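Local coordinates for NMB1025 protein (Neisseria meningitidis serogroup B, PDB 3KJJ) that is of unknown function but belongs to the YjgF/RutC family, whose members typically form trimers and in some cases act as enamine or imine deaminases, at the interface of chains A and B. Sequence-based numbering; all coordinates share one arbitrary frame. Chains: chain A/B, NMB1025 protein.

The interface of chains A and B. Residues chain A 9, 11, 24, 26, 31; chain B 67, 69, 121.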
HETATM    1  N   MSE A   9      -4.362  16.389 -13.209  1.00 36.30           N
HETATM    2  CA  MSE A   9      -4.285  14.988 -12.808  1.00 34.12           C
HETATM    3  C   MSE A   9      -3.604  14.111 -13.867  1.00 33.71           C
HETATM    4  O   MSE A   9      -3.670  12.878 -13.812  1.00 31.45           O
HETATM    5  CB  MSE A   9      -5.683  14.471 -12.456  1.00 35.90           C
HETATM    6  CG  MSE A   9      -6.340  15.199 -11.285  1.00 40.26           C
HETATM    7 SE   MSE A   9      -5.137  15.432  -9.741  1.00 51.80          SE
HETATM    8  CE  MSE A   9      -6.030  16.948  -8.876  1.00 51.40           C
ATOM      9  N   ILE A  11      -1.068  11.948 -16.033  1.00 22.41           N
ATOM     10  CA  ILE A  11      -0.184  10.882 -15.593  1.00 19.81           C
ATOM     11  C   ILE A  11       1.004  10.701 -16.533  1.00 18.32           C
ATOM     12  O   ILE A  11       0.850  10.672 -17.751  1.00 22.41           O
ATOM     13  CB  ILE A  11      -0.934   9.534 -15.421  1.00 21.09           C
ATOM     14  CG1 ILE A  11      -2.190   9.713 -14.560  1.00 17.17           C
ATOM     15  CG2 ILE A  11      -0.033   8.513 -14.736  1.00 15.13           C
ATOM     16  CD1 ILE A  11      -3.235   8.628 -14.750  1.00 26.41           C
ATOM     17  N   VAL A  24       5.262   5.817 -11.862  1.00 14.56           N
ATOM     18  CA  VAL A  24       4.078   6.505 -12.339  1.00 15.50           C
ATOM     19  C   VAL A  24       3.944   7.784 -11.520  1.00 18.67           C
ATOM     20  O   VAL A  24       3.953   7.746 -10.290  1.00 21.03           O
ATOM     21  CB  VAL A  24       2.794   5.616 -12.225  1.00 14.11           C
ATOM     22  CG1 VAL A  24       1.575   6.384 -12.641  1.00 18.26           C
ATOM     23  CG2 VAL A  24       2.907   4.344 -13.068  1.00 15.79           C
ATOM     24  N   ALA A  26       1.709  11.472 -10.889  1.00 21.36           N
ATOM     25  CA  ALA A  26       0.502  12.283 -11.054  1.00 22.21           C
ATOM     26  C   ALA A  26       0.425  13.334  -9.952  1.00 23.92           C
ATOM     27  O   ALA A  26       0.523  13.006  -8.763  1.00 22.23           O
ATOM     28  CB  ALA A  26      -0.758  11.414 -11.047  1.00 22.24           C
ATOM     29  N   PHE A  31       4.589   6.965  -7.733  1.00 15.80           N
ATOM     30  CA  PHE A  31       4.349   5.603  -7.276  1.00 17.10           C
ATOM     31  C   PHE A  31       5.300   4.696  -8.024  1.00 16.48           C
ATOM     32  O   PHE A  31       5.289   4.663  -9.257  1.00 16.80           O
ATOM     33  CB  PHE A  31       2.887   5.185  -7.512  1.00 16.22           C
ATOM     34  CG  PHE A  31       1.897   5.944  -6.668  1.00 16.05           C
ATOM     35  CD1 PHE A  31       1.459   5.427  -5.453  1.00 12.56           C
ATOM     36  CD2 PHE A  31       1.414   7.181  -7.080  1.00 15.19           C
ATOM     37  CE1 PHE A  31       0.559   6.114  -4.657  1.00 18.06           C
ATOM     38  CE2 PHE A  31       0.499   7.882  -6.284  1.00 17.88           C
ATOM     39  CZ  PHE A  31       0.075   7.346  -5.073  1.00 22.06           C
TER
ATOM     40  N   HIS B  67      -6.203   4.932 -15.911  1.00 16.30           N
ATOM     41  CA  HIS B  67      -5.856   5.974 -14.950  1.00 15.92           C
ATOM     42  C   HIS B  67      -5.560   5.408 -13.572  1.00 17.14           C
ATOM     43  O   HIS B  67      -5.687   6.111 -12.572  1.00 13.24           O
ATOM     44  CB  HIS B  67      -6.952   7.044 -14.886  1.00 14.12           C
ATOM     45  CG  HIS B  67      -7.062   7.851 -16.141  1.00 14.03           C
ATOM     46  ND1 HIS B  67      -7.743   7.403 -17.252  1.00 17.14           N
ATOM     47  CD2 HIS B  67      -6.554   9.061 -16.472  1.00 19.96           C
ATOM     48  CE1 HIS B  67      -7.655   8.306 -18.212  1.00 24.98           C
ATOM     49  NE2 HIS B  67      -6.939   9.322 -17.766  1.00 20.35           N
ATOM     50  N   LEU B  69      -2.901   4.285 -10.872  1.00 13.41           N
ATOM     51  CA  LEU B  69      -1.562   4.663 -10.486  1.00 13.01           C
ATOM     52  C   LEU B  69      -0.758   3.459 -10.011  1.00 14.33           C
ATOM     53  O   LEU B  69       0.390   3.271 -10.417  1.00 14.52           O
ATOM     54  CB  LEU B  69      -1.609   5.731  -9.407  1.00 14.18           C
ATOM     55  CG  LEU B  69      -2.164   7.095  -9.848  1.00 21.28           C
ATOM     56  CD1 LEU B  69      -2.144   8.066  -8.683  1.00 19.17           C
ATOM     57  CD2 LEU B  69      -1.390   7.663 -11.050  1.00 18.03           C
ATOM     58  N   VAL B 121      -6.439   7.786 -10.268  1.00 16.59           N
ATOM     59  CA  VAL B 121      -6.701   9.216 -10.333  0.50 19.23           C
ATOM     60  C   VAL B 121      -8.026   9.500 -11.046  1.00 20.82           C
ATOM     61  O   VAL B 121      -8.408   8.795 -11.976  1.00 19.37           O
ATOM     62  CB  VAL B 121      -5.500  10.007 -10.941  0.50 19.48           C
ATOM     63  CG1 VAL B 121      -5.388   9.802 -12.440  0.50 16.21           C
ATOM     64  CG2 VAL B 121      -5.593  11.491 -10.598  0.50 16.71           C
TER
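B:Leu69 and A:Phe31 meet where one methyl of the leucine, CD1, lies 3.6 Å from ring atom CE2 of the phenylalanine, the two side chains crossing at a slant. CD2, the other methyl of B:Leu69, turns toward the neighbouring strand 23-26 of chain A, 3.6 Å from A:Val24 CG1 and 3.8 Å from A:Ala26 CB. The leucine therefore forks between two strands of the partner, with 58 Å² of its surface hidden, the largest share in this patch. Its CG stands opposite the carbonyl carbon (chi1 -67°) and its extended chain (chi2 -180°) carries CD1 to the phenylalanine ring, while CD2 branches off toward A:Val24 and A:Ala26.

A second cluster is built on B:Val121, the last residue of strand 114-121. Its CG1 and A:Ile11 CD1 approach tip to tip at 3.4 Å, a snug methyl pair. The valine torsion (chi1 74°) sets CG1 between backbone N and carbonyl carbon, facing the isoleucine, and leaves CG2 pointing at A:Met9, a selenomethionine, whose CB is modelled 3.5 Å from it. That contact is tentative, because A:Met9 as a whole is poorly ordered.

A:Ile11 joins the clusters: its CG2 branch comes to 4.0 Å from B:Leu69 CD2, while its other branch serves the valine. The contacts described are between carbon atoms, consistent with strand side chains of one subunit packing on those of the next in the trimer typical of this family and present in the deposited assembly. At the margin, the 3-10 helix 65-67 puts the CA of B:His67 3.7 Å from A:Ile11 CD1.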